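De novo protein based on the inhibitor Amoebiasin-1 (Entamoeba histolytica, PDB 5SWK) probably inhibits cysteine proteases and may protect the cytosol against those released by damaged intracellular vesicles. Local coordinates at residues I25-N30 / Y67-T72. Sequence-based numbering, arbitrary orientation. Where two conformers were deposited one is given.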
loop_
_atom_site.group_PDB
_atom_site.type_symbol
_atom_site.label_atom_id
_atom_site.label_comp_id
_atom_site.label_asym_id
_atom_site.label_seq_id
_atom_site.Cartn_x
_atom_site.Cartn_y
_atom_site.Cartn_z
ATOM N N ILE D 25 19.965 3.842 -16.057
ATOM C CA ILE D 25 19.187 2.626 -16.248
ATOM C C ILE D 25 18.025 2.950 -17.177
ATOM O O ILE D 25 17.352 3.962 -16.994
ATOM C CB ILE D 25 18.648 2.081 -14.914
ATOM C CG1 ILE D 25 19.775 1.940 -13.885
ATOM C CG2 ILE D 25 17.920 0.763 -15.124
ATOM C CD1 ILE D 25 19.255 1.682 -12.476
ATOM N N ILE D 26 17.801 2.116 -18.186
ATOM C CA ILE D 26 16.700 2.346 -19.100
ATOM C C ILE D 26 15.819 1.108 -19.162
ATOM O O ILE D 26 16.292 0.014 -19.462
ATOM C CB ILE D 26 17.195 2.710 -20.515
ATOM C CG1 ILE D 26 18.170 3.889 -20.456
ATOM C CG2 ILE D 26 16.013 3.031 -21.415
ATOM C CD1 ILE D 26 18.762 4.284 -21.802
ATOM N N LEU D 27 14.534 1.284 -18.870
ATOM C CA LEU D 27 13.606 0.160 -18.841
ATOM C C LEU D 27 12.361 0.488 -19.633
ATOM O O LEU D 27 11.827 1.591 -19.519
ATOM C CB LEU D 27 13.230 -0.190 -17.400
ATOM C CG LEU D 27 14.384 -0.466 -16.433
ATOM C CD1 LEU D 27 13.871 -0.445 -15.012
ATOM C CD2 LEU D 27 15.021 -1.803 -16.743
ATOM N N HIS D 28 11.891 -0.448 -20.451
ATOM C CA HIS D 28 10.677 -0.188 -21.208
ATOM C C HIS D 28 9.480 -0.221 -20.269
ATOM O O HIS D 28 9.449 -0.984 -19.305
ATOM C CB HIS D 28 10.484 -1.190 -22.348
ATOM C CG HIS D 28 9.361 -0.833 -23.275
ATOM N ND1 HIS D 28 9.535 -0.029 -24.382
ATOM C CD2 HIS D 28 8.044 -1.152 -23.248
ATOM C CE1 HIS D 28 8.377 0.124 -25.001
ATOM N NE2 HIS D 28 7.456 -0.548 -24.332
ATOM N N GLY D 29 8.504 0.626 -20.566
ATOM C CA GLY D 29 7.307 0.774 -19.766
ATOM C C GLY D 29 6.191 1.309 -20.644
ATOM O O GLY D 29 6.444 1.881 -21.715
ATOM N N ASN D 30 4.954 1.095 -20.209
ATOM C CA ASN D 30 3.796 1.622 -20.914
ATOM C C ASN D 30 2.797 2.255 -19.957
ATOM O O ASN D 30 1.844 1.602 -19.524
ATOM C CB ASN D 30 3.101 0.532 -21.719
ATOM C CG ASN D 30 2.136 1.108 -22.732
ATOM O OD1 ASN D 30 1.865 2.316 -22.726
ATOM N ND2 ASN D 30 1.615 0.261 -23.607
ATOM N N TYR D 67 11.609 4.320 -19.404
ATOM C CA TYR D 67 11.925 5.063 -18.202
ATOM C C TYR D 67 13.429 5.160 -18.083
ATOM O O TYR D 67 14.140 4.161 -18.200
ATOM C CB TYR D 67 11.301 4.396 -16.967
ATOM C CG TYR D 67 9.819 4.659 -16.894
ATOM C CD1 TYR D 67 9.315 5.704 -16.128
ATOM C CD2 TYR D 67 8.927 3.889 -17.625
ATOM C CE1 TYR D 67 7.955 5.958 -16.077
ATOM C CE2 TYR D 67 7.575 4.136 -17.586
ATOM C CZ TYR D 67 7.091 5.169 -16.808
ATOM O OH TYR D 67 5.737 5.403 -16.771
ATOM N N HIS D 68 13.906 6.381 -17.899
ATOM C CA HIS D 68 15.311 6.642 -17.686
ATOM C C HIS D 68 15.514 6.915 -16.213
ATOM O O HIS D 68 15.034 7.919 -15.686
ATOM C CB HIS D 68 15.789 7.831 -18.525
ATOM C CG HIS D 68 15.801 7.571 -20.000
ATOM N ND1 HIS D 68 16.915 7.791 -20.785
ATOM C CD2 HIS D 68 14.833 7.128 -20.836
ATOM C CE1 HIS D 68 16.630 7.491 -22.041
ATOM N NE2 HIS D 68 15.375 7.084 -22.099
ATOM N N ILE D 69 16.198 6.005 -15.534
ATOM C CA ILE D 69 16.502 6.220 -14.135
ATOM C C ILE D 69 17.983 6.537 -14.005
ATOM O O ILE D 69 18.839 5.671 -14.148
ATOM C CB ILE D 69 16.131 5.013 -13.263
ATOM C CG1 ILE D 69 14.650 4.648 -13.450
ATOM C CG2 ILE D 69 16.399 5.329 -11.794
ATOM C CD1 ILE D 69 14.382 3.587 -14.501
ATOM N N LYS D 70 18.272 7.804 -13.749
ATOM C CA LYS D 70 19.639 8.271 -13.629
ATOM C C LYS D 70 20.070 8.182 -12.176
ATOM O O LYS D 70 19.471 8.818 -11.316
ATOM C CB LYS D 70 19.753 9.711 -14.150
ATOM C CG LYS D 70 21.135 10.328 -14.007
ATOM N N ILE D 71 21.090 7.380 -11.890
ATOM C CA ILE D 71 21.577 7.278 -10.523
ATOM C C ILE D 71 22.922 7.976 -10.388
ATOM O O ILE D 71 23.692 8.052 -11.343
ATOM C CB ILE D 71 21.713 5.812 -10.057
ATOM C CG1 ILE D 71 22.708 5.053 -10.942
ATOM C CG2 ILE D 71 20.350 5.121 -10.034
ATOM C CD1 ILE D 71 23.073 3.669 -10.410
ATOM N N THR D 72 23.182 8.499 -9.196
ATOM C CA THR D 72 24.453 9.133 -8.878
ATOM C C THR D 72 24.960 8.591 -7.548
ATOM O O THR D 72 24.221 8.586 -6.562
ATOM C CB THR D 72 24.323 10.664 -8.784
ATOM O OG1 THR D 72 23.812 11.177 -10.018
ATOM C CG2 THR D 72 25.679 11.299 -8.501
#
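Ile25 and Leu27 pair with Ile69 and Tyr67 as two antiparallel hydrogen-bonded pairs. In the first, Ile25 N reaches Ile69 O at 2.9 Å and Ile69 N returns to Ile25 O; in the second, Leu27 N gives to Tyr67 O and Tyr67 N to Leu27 O, the latter 2.7 Å long. Between them sits the non-hydrogen-bonded pair Ile26 and His68, where the Ile26 CA comes within 3.3 Å of Tyr67 O and the His68 CA similarly faces Ile25 O, two CA-H...O contacts.

Most apolar contacts between side chains lie on the face carrying Ile25, Leu27, Tyr67 and Ile69. Ile25 and Ile69 meet CB to CB at 4.2 Å, while chi2 of Ile69, at 93° well off a staggered value, carries its CD1 to Leu27 CD1 and to 3.9 Å from Ile25 O. The Tyr67 ring turns its edge to Gly29, CE2 standing 4.0 Å from the glycine CA. Trp37 and Tyr51 also meet this ring, Leu83 touches Leu27 and Ile69, and Phe103 of the second subunit packs on Ile25 and Leu27.

On the other face Ile26 and His68 run side by side. Ile26 CG1 lies over the imidazole, 4.2 Å from its centroid, a CH-pi contact, and CD1 reaches CE1. His68 ND1 is hydrogen-bonded to Glu24, which helps fix the ring's rotation and could favour its protonated form.

The chemistry is therefore two-sided: backbone bonds join strands 22-29 and 65-73 of this chagasin-family fold between a buried, largely apolar face and a partly exposed one bearing a polar ring, close to where Asn30 opens the probable BC loop.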